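Local atomic coordinates of Lmo2241 protein (Listeria monocytogenes, PDB entry 4HAM), a protein that probably binds DNA as a GntR-family transcription factor, using a winged helix-turn-helix domain to regulate gene expression. Residues P14-E17 and Q18-K22; T54-K57 and A58-L62; T94-K97 and L98-I102. All coordinates share one frame; numbering follows the deposited sequence.

Contact 1 (P14-E17 and Q18-K22); sequences PIYE and QIVQK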
loop_
_atom_site.group_PDB
_atom_site.type_symbol
_atom_site.label_atom_id
_atom_site.label_comp_id
_atom_site.label_asym_id
_atom_site.label_seq_id
_atom_site.Cartn_x
_atom_site.Cartn_y
_atom_site.Cartn_z
ATOM N N PRO A 14 8.706 8.776 -1.924
ATOM C CA PRO A 14 9.989 9.479 -1.789
ATOM C C PRO A 14 10.973 8.986 -2.841
ATOM O O PRO A 14 10.860 7.841 -3.286
ATOM C CB PRO A 14 10.468 9.058 -0.397
ATOM C CG PRO A 14 9.208 8.783 0.352
ATOM C CD PRO A 14 8.279 8.160 -0.658
ATOM N N ILE A 15 11.916 9.830 -3.243
ATOM C CA ILE A 15 12.890 9.430 -4.255
ATOM C C ILE A 15 13.615 8.137 -3.876
ATOM O O ILE A 15 13.802 7.271 -4.726
ATOM C CB ILE A 15 13.937 10.542 -4.541
ATOM C CG1 ILE A 15 13.235 11.837 -4.962
ATOM C CG2 ILE A 15 14.902 10.099 -5.638
ATOM C CD1 ILE A 15 12.239 11.646 -6.048
ATOM N N TYR A 16 14.023 8.000 -2.617
ATOM C CA TYR A 16 14.789 6.810 -2.240
ATOM C C TYR A 16 13.936 5.546 -2.470
ATOM O O TYR A 16 14.449 4.521 -2.919
ATOM C CB TYR A 16 15.333 6.893 -0.796
ATOM C CG TYR A 16 14.376 6.375 0.256
ATOM C CD1 TYR A 16 14.421 5.046 0.675
ATOM C CD2 TYR A 16 13.419 7.209 0.818
ATOM C CE1 TYR A 16 13.542 4.567 1.618
ATOM C CE2 TYR A 16 12.536 6.739 1.770
ATOM C CZ TYR A 16 12.604 5.418 2.167
ATOM O OH TYR A 16 11.720 4.946 3.114
ATOM N N GLU A 17 12.639 5.646 -2.196
ATOM C CA GLU A 17 11.738 4.513 -2.353
ATOM C C GLU A 17 11.527 4.162 -3.823
ATOM O O GLU A 17 11.382 2.991 -4.177
ATOM C CB GLU A 17 10.394 4.790 -1.665
ATOM C CG GLU A 17 9.427 3.626 -1.736
ATOM C CD GLU A 17 8.252 3.770 -0.797
ATOM O OE1 GLU A 17 8.035 4.887 -0.280
ATOM O OE2 GLU A 17 7.547 2.764 -0.569
ATOM N N GLN A 18 11.506 5.180 -4.677
ATOM C CA GLN A 18 11.379 4.965 -6.111
ATOM C C GLN A 18 12.577 4.165 -6.606
ATOM O O GLN A 18 12.430 3.225 -7.399
ATOM C CB GLN A 18 11.264 6.308 -6.846
ATOM C CG GLN A 18 9.940 6.997 -6.595
ATOM C CD GLN A 18 9.775 8.268 -7.403
ATOM O OE1 GLN A 18 10.021 8.283 -8.607
ATOM N NE2 GLN A 18 9.356 9.343 -6.740
ATOM N N ILE A 19 13.760 4.524 -6.106
ATOM C CA ILE A 19 14.986 3.802 -6.447
ATOM C C ILE A 19 14.926 2.365 -5.971
ATOM O O ILE A 19 15.247 1.447 -6.727
ATOM C CB ILE A 19 16.219 4.496 -5.857
ATOM C CG1 ILE A 19 16.372 5.879 -6.510
ATOM C CG2 ILE A 19 17.478 3.659 -6.083
ATOM C CD1 ILE A 19 17.482 6.713 -5.883
ATOM N N VAL A 20 14.516 2.169 -4.719
ATOM C CA VAL A 20 14.359 0.810 -4.193
ATOM C C VAL A 20 13.422 -0.003 -5.094
ATOM O O VAL A 20 13.724 -1.134 -5.481
ATOM C CB VAL A 20 13.784 0.816 -2.762
ATOM C CG1 VAL A 20 13.415 -0.619 -2.312
ATOM C CG2 VAL A 20 14.773 1.463 -1.797
ATOM N N GLN A 21 12.290 0.588 -5.453
ATOM C CA GLN A 21 11.268 -0.181 -6.171
ATOM C C GLN A 21 11.645 -0.447 -7.624
ATOM O O GLN A 21 11.296 -1.486 -8.170
ATOM C CB GLN A 21 9.884 0.482 -6.071
ATOM C CG GLN A 21 9.306 0.526 -4.639
ATOM C CD GLN A 21 8.949 -0.860 -4.109
ATOM O OE1 GLN A 21 9.761 -1.520 -3.458
ATOM N NE2 GLN A 21 7.739 -1.312 -4.410
ATOM N N LYS A 22 12.370 0.479 -8.251
ATOM C CA LYS A 22 12.822 0.264 -9.621
ATOM C C LYS A 22 13.891 -0.832 -9.704
ATOM O O LYS A 22 13.861 -1.668 -10.609
ATOM C CB LYS A 22 13.343 1.566 -10.225
ATOM C CG LYS A 22 12.232 2.527 -10.596
ATOM C CD LYS A 22 11.544 2.105 -11.905
ATOM C CE LYS A 22 10.494 3.126 -12.307
ATOM N NZ LYS A 22 9.876 2.838 -13.636
#
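Gln18 reaches back over Pro14 and Ile15 at the start of the helix 15-29, the first helix of the winged helix-turn-helix domain. Pro14 occupies the N-cap position, and its carbonyl O receives the first full-turn bond, from Gln18 N at 3.1 Å, with the donor lying nearly along the C=O axis. The three bonds that follow, from Ile19, Val20 and Gln21 to Ile15, Tyr16 and Glu17, continue the regular helical pattern. With CG beside its backbone N (chi1 -71°) and the chain extended beyond it, the Gln18 side chain runs back toward the N-terminal end, where CG lies 3.5 Å from Pro14 O. Its amide then crosses the Ile15 side chain at a slant, NE2 standing 3.8 Å from Ile15 CD1; that NE2 is held by Leu13 O and Asn8 O, so the turn is tied to the loop that leads into it. On the next face, Ile15 offers its CG2 branch to Ile19, whose CD1 lies 4.3 Å away in a loose apolar contact. Tyr16 and Val20 meet one turn apart, Val20 CG2 approaching the ring obliquely; the same ring makes a cation-pi contact with Lys57 of the helix 52-64. Glu17 and Gln21 approach through their aliphatic parts, CG to CG 4.2 Å in the Glu17 conformer given, and Gln21 NE2 bonds to Glu100 OE1 and Asp104 OD1 of the second subunit. Gln21 CG rests against the backbone of the preceding turn, 3.3 Å from Glu17 O. Val20 CG2 sits beside its own backbone N, which leaves this methyl 3.3 Å from Tyr16 O.

Contact 2 (T54-K57 and A58-L62); sequences TVSK and AYQEL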
loop_
_atom_site.group_PDB
_atom_site.type_symbol
_atom_site.label_atom_id
_atom_site.label_comp_id
_atom_site.label_asym_id
_atom_site.label_seq_id
_atom_site.Cartn_x
_atom_site.Cartn_y
_atom_site.Cartn_z
ATOM N N THR A 54 20.633 10.318 -0.717
ATOM C CA THR A 54 19.384 9.666 -1.113
ATOM C C THR A 54 19.634 8.281 -1.703
ATOM O O THR A 54 18.928 7.315 -1.399
ATOM C CB THR A 54 18.613 10.542 -2.126
ATOM O OG1 THR A 54 18.312 11.795 -1.509
ATOM C CG2 THR A 54 17.313 9.879 -2.560
ATOM N N VAL A 55 20.652 8.171 -2.549
ATOM C CA VAL A 55 21.008 6.872 -3.110
ATOM C C VAL A 55 21.520 5.910 -2.027
ATOM O O VAL A 55 21.233 4.724 -2.059
ATOM C CB VAL A 55 22.060 7.026 -4.228
ATOM C CG1 VAL A 55 22.471 5.660 -4.775
ATOM C CG2 VAL A 55 21.505 7.919 -5.342
ATOM N N SER A 56 22.260 6.440 -1.065
ATOM C CA SER A 56 22.742 5.628 0.043
ATOM C C SER A 56 21.569 5.064 0.845
ATOM O O SER A 56 21.562 3.895 1.242
ATOM C CB SER A 56 23.658 6.455 0.938
ATOM O OG SER A 56 24.011 5.731 2.101
ATOM N N LYS A 57 20.558 5.898 1.052
ATOM C CA LYS A 57 19.357 5.498 1.776
ATOM C C LYS A 57 18.628 4.360 1.044
ATOM O O LYS A 57 18.170 3.392 1.659
ATOM C CB LYS A 57 18.459 6.721 1.942
ATOM C CG LYS A 57 17.269 6.545 2.858
ATOM C CD LYS A 57 16.722 7.916 3.268
ATOM C CE LYS A 57 15.289 7.813 3.782
ATOM N NZ LYS A 57 15.082 6.542 4.527
ATOM N N ALA A 58 18.534 4.479 -0.280
ATOM C CA ALA A 58 17.919 3.451 -1.100
ATOM C C ALA A 58 18.699 2.140 -1.052
ATOM O O ALA A 58 18.113 1.068 -0.929
ATOM C CB ALA A 58 17.801 3.937 -2.560
ATOM N N TYR A 59 20.015 2.228 -1.168
ATOM C CA TYR A 59 20.845 1.020 -1.114
ATOM C C TYR A 59 20.780 0.339 0.249
ATOM O O TYR A 59 20.814 -0.893 0.341
ATOM C CB TYR A 59 22.299 1.345 -1.465
ATOM C CG TYR A 59 22.601 1.342 -2.963
ATOM C CD1 TYR A 59 23.847 0.941 -3.429
ATOM C CD2 TYR A 59 21.648 1.747 -3.897
ATOM C CE1 TYR A 59 24.147 0.937 -4.777
ATOM C CE2 TYR A 59 21.939 1.748 -5.264
ATOM C CZ TYR A 59 23.197 1.336 -5.691
ATOM O OH TYR A 59 23.518 1.316 -7.031
ATOM N N GLN A 60 20.727 1.132 1.314
ATOM C CA GLN A 60 20.552 0.564 2.658
ATOM C C GLN A 60 19.234 -0.202 2.773
ATOM O O GLN A 60 19.168 -1.282 3.375
ATOM C CB GLN A 60 20.595 1.655 3.729
ATOM C CG GLN A 60 21.968 2.227 3.963
ATOM C CD GLN A 60 21.988 3.254 5.083
ATOM O OE1 GLN A 60 21.096 3.279 5.933
ATOM N NE2 GLN A 60 23.002 4.115 5.080
ATOM N N GLU A 61 18.181 0.364 2.200
ATOM C CA GLU A 61 16.870 -0.276 2.236
ATOM C C GLU A 61 16.850 -1.535 1.356
ATOM O O GLU A 61 16.296 -2.569 1.746
ATOM C CB GLU A 61 15.771 0.709 1.828
ATOM C CG GLU A 61 14.367 0.108 1.826
ATOM C CD GLU A 61 13.945 -0.427 3.194
ATOM O OE1 GLU A 61 14.423 0.095 4.236
ATOM O OE2 GLU A 61 13.125 -1.374 3.226
ATOM N N LEU A 62 17.486 -1.452 0.191
ATOM C CA LEU A 62 17.644 -2.623 -0.667
ATOM C C LEU A 62 18.432 -3.754 0.026
ATOM O O LEU A 62 18.088 -4.916 -0.113
ATOM C CB LEU A 62 18.321 -2.246 -1.983
ATOM C CG LEU A 62 17.406 -1.533 -2.980
ATOM C CD1 LEU A 62 18.228 -0.809 -4.035
ATOM C CD2 LEU A 62 16.476 -2.557 -3.619
HETATM O O HOH W 1 24.535 2.871 2.202
#
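Val55 carries CG1 anti to its backbone N (chi1 178°), and Tyr59, one turn later, has CG turned to the side of its own N (chi1 -85°); together these settings place the two side chains next to each other, pointing the same way. Val55 CG1 lies over one face of the Tyr59 ring, 4.0 Å from CE2, with CD2 almost as near, so the methyl lies over the CD2-CE2 side of that face. The ring also backs onto the helix itself, its CD2 being 3.5 Å from Val55 O, the carbonyl that accepts the Tyr59 N-H.

A polar pair occupies the adjacent face. Ser56 OG and Gln60 NE2 stand 3.5 Å apart, and a water joins them: it is 2.9 Å from Ser56 OG and accepts a long, weak bond from Gln60 NE2. The extended Gln60 chain passes close over the backbone, CG coming within 3.2 Å of Ser56 O. Lys57 and Glu61 do not pair: NZ and OE1 are 6.5 Å from each other, and Glu61 turns instead to Arg64 and Gln65.

Helices 41-48 and 52-64 make up the helix-turn-helix, the latter probably the recognition helix, as in other GntR-family proteins. Val55 and Tyr59 pack on Phe44 of the helix 41-48, with the Tyr59 hydroxyl bonded to Leu39 O, whereas Thr54 and Ala58 lean on the helix 15-29. Leu62 reaches both Val20 of that helix and Ile68 of the strand 68-71, which the Tyr59 ring touches too.

Contact 3 (T94-K97 and L98-I102); sequences TRTK and LKETI. With SO4 (sulfate ion), chain B.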
loop_
_atom_site.group_PDB
_atom_site.type_symbol
_atom_site.label_atom_id
_atom_site.label_comp_id
_atom_site.label_asym_id
_atom_site.label_seq_id
_atom_site.Cartn_x
_atom_site.Cartn_y
_atom_site.Cartn_z
ATOM N N THR A 94 3.161 -7.125 3.696
ATOM C CA THR A 94 2.782 -6.816 2.326
ATOM C C THR A 94 1.359 -7.273 2.052
ATOM O O THR A 94 0.602 -6.584 1.369
ATOM C CB THR A 94 3.769 -7.434 1.312
ATOM O OG1 THR A 94 5.100 -6.996 1.615
ATOM C CG2 THR A 94 3.419 -6.981 -0.106
ATOM N N ARG A 95 0.975 -8.418 2.614
ATOM C CA ARG A 95 -0.416 -8.873 2.528
ATOM C C ARG A 95 -1.380 -7.894 3.194
ATOM O O ARG A 95 -2.486 -7.660 2.704
ATOM C CB ARG A 95 -0.576 -10.286 3.119
ATOM C CG ARG A 95 -0.011 -11.382 2.222
ATOM C CD ARG A 95 -0.465 -12.764 2.673
ATOM N NE ARG A 95 0.069 -13.091 3.983
ATOM C CZ ARG A 95 1.129 -13.866 4.185
ATOM N NH1 ARG A 95 1.544 -14.098 5.419
ATOM N NH2 ARG A 95 1.769 -14.403 3.155
ATOM N N THR A 96 -0.973 -7.332 4.324
ATOM C CA THR A 96 -1.787 -6.307 4.979
ATOM C C THR A 96 -1.947 -5.092 4.062
ATOM O O THR A 96 -3.041 -4.543 3.931
ATOM C CB THR A 96 -1.184 -5.890 6.331
ATOM O OG1 THR A 96 -1.296 -6.984 7.241
ATOM C CG2 THR A 96 -1.933 -4.687 6.921
ATOM N N LYS A 97 -0.865 -4.699 3.395
ATOM C CA LYS A 97 -0.930 -3.571 2.467
ATOM C C LYS A 97 -1.881 -3.856 1.313
ATOM O O LYS A 97 -2.570 -2.957 0.843
ATOM C CB LYS A 97 0.448 -3.217 1.926
ATOM C CG LYS A 97 1.378 -2.592 2.958
ATOM C CD LYS A 97 2.767 -2.389 2.375
ATOM C CE LYS A 97 3.807 -2.157 3.461
ATOM N NZ LYS A 97 5.183 -2.202 2.883
ATOM N N LEU A 98 -1.907 -5.106 0.852
ATOM C CA LEU A 98 -2.837 -5.501 -0.194
ATOM C C LEU A 98 -4.270 -5.363 0.304
ATOM O O LEU A 98 -5.147 -4.836 -0.395
ATOM C CB LEU A 98 -2.585 -6.951 -0.629
ATOM C CG LEU A 98 -3.498 -7.378 -1.781
ATOM C CD1 LEU A 98 -3.240 -6.488 -2.993
ATOM C CD2 LEU A 98 -3.309 -8.835 -2.150
ATOM N N LYS A 99 -4.507 -5.834 1.520
ATOM C CA LYS A 99 -5.853 -5.776 2.073
ATOM C C LYS A 99 -6.349 -4.333 2.186
ATOM O O LYS A 99 -7.464 -4.017 1.750
ATOM C CB LYS A 99 -5.941 -6.494 3.425
ATOM C CG LYS A 99 -7.346 -6.480 3.969
ATOM C CD LYS A 99 -7.552 -7.484 5.079
ATOM C CE LYS A 99 -9.029 -7.558 5.410
ATOM N NZ LYS A 99 -9.292 -8.433 6.586
ATOM N N GLU A 100 -5.506 -3.469 2.744
ATOM C CA GLU A 100 -5.858 -2.072 2.946
ATOM C C GLU A 100 -6.112 -1.362 1.611
ATOM O O GLU A 100 -7.020 -0.536 1.501
ATOM C CB GLU A 100 -4.774 -1.365 3.763
ATOM C CG GLU A 100 -4.656 -1.871 5.210
ATOM C CD GLU A 100 -5.909 -1.600 6.044
ATOM O OE1 GLU A 100 -6.661 -0.653 5.722
ATOM O OE2 GLU A 100 -6.153 -2.336 7.026
ATOM N N THR A 101 -5.325 -1.715 0.600
ATOM C CA THR A 101 -5.443 -1.112 -0.720
ATOM C C THR A 101 -6.751 -1.531 -1.376
ATOM O O THR A 101 -7.451 -0.717 -1.983
ATOM C CB THR A 101 -4.265 -1.518 -1.621
ATOM O OG1 THR A 101 -3.040 -1.119 -0.994
ATOM C CG2 THR A 101 -4.381 -0.840 -2.976
ATOM N N ILE A 102 -7.081 -2.809 -1.243
ATOM C CA ILE A 102 -8.359 -3.300 -1.735
ATOM C C ILE A 102 -9.535 -2.605 -1.041
ATOM O O ILE A 102 -10.497 -2.204 -1.701
ATOM C CB ILE A 102 -8.446 -4.817 -1.604
ATOM C CG1 ILE A 102 -7.517 -5.463 -2.644
ATOM C CG2 ILE A 102 -9.897 -5.305 -1.758
ATOM C CD1 ILE A 102 -7.370 -6.948 -2.487
HETATM S S SO4 B . 0.726 -5.742 10.278
HETATM O O1 SO4 B . 0.995 -6.398 11.557
HETATM O O2 SO4 B . 0.518 -6.752 9.243
HETATM O O3 SO4 B . -0.472 -4.919 10.398
HETATM O O4 SO4 B . 1.860 -4.899 9.915
#
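Thr94 to Thr101 form regular turns of the helix 88-107, in which the N-H groups of Leu98, Lys99, Glu100 and Thr101 each bond to the carbonyl four residues earlier. Lys97 O accepts a second hydrogen bond as well, from the Thr101 hydroxyl, at 2.6 Å from OG1. This follows from the Thr101 torsion (chi1 -58°), which sets OG1 beside its own backbone N and turned back toward the preceding turn. Thr101 N and OG1 reach the carbonyl from opposite faces of its plane, the hydroxyl tilted 28° from it, so one buried side chain both grips the backbone and satisfies its own polar atom.

On the neighbouring face, Thr96 and Glu100 lie one turn apart, with Thr96 CG2 4.3 Å from Glu100 CG in the Glu100 conformer given. The Thr96 hydroxyl points the other way and, besides a weak bond to Ala92 O, donates to a sulfate oxygen, OG1 to O2 at 2.7 Å, while its methyl brushes the same ion. The sulfate, probably a crystallisation component, is bonded in turn to Ser11 OG and Gln12 N of the second subunit and so bridges the two chains. Further side chains reach that partner: Lys99 NZ forms a salt bridge with its Asp125, and Arg95 packs on its Tyr122.

Such a helix, with eight of these residues within reach of the other copy, is consistent with the four-helix bundle through which the two subunits associate.

How the contacts relate
All three contacts are one-turn interactions along helices, yet their settings differ. Contacts 1 and 2 lie in the DNA-binding domain, their centres 8 Å apart, and touch directly: Ala58 CB packs against Ile19 CG2 at 3.5 Å, joining the helices 15-29 and 52-64. Both are partly buried, but contact 1 buries two glutamines, whereas in contact 2 the polar side, with Lys57 and Gln60, is exposed. Contact 3 stands apart, about 19 Å and 24 Å between centres from contacts 1 and 2, and within the chain touches neither. Its hydroxyls mostly serve its own backbone or a sulfate, while Lys99 and Glu100 reach the second subunit, Glu100 meeting Gln21 of the other copy's contact 1.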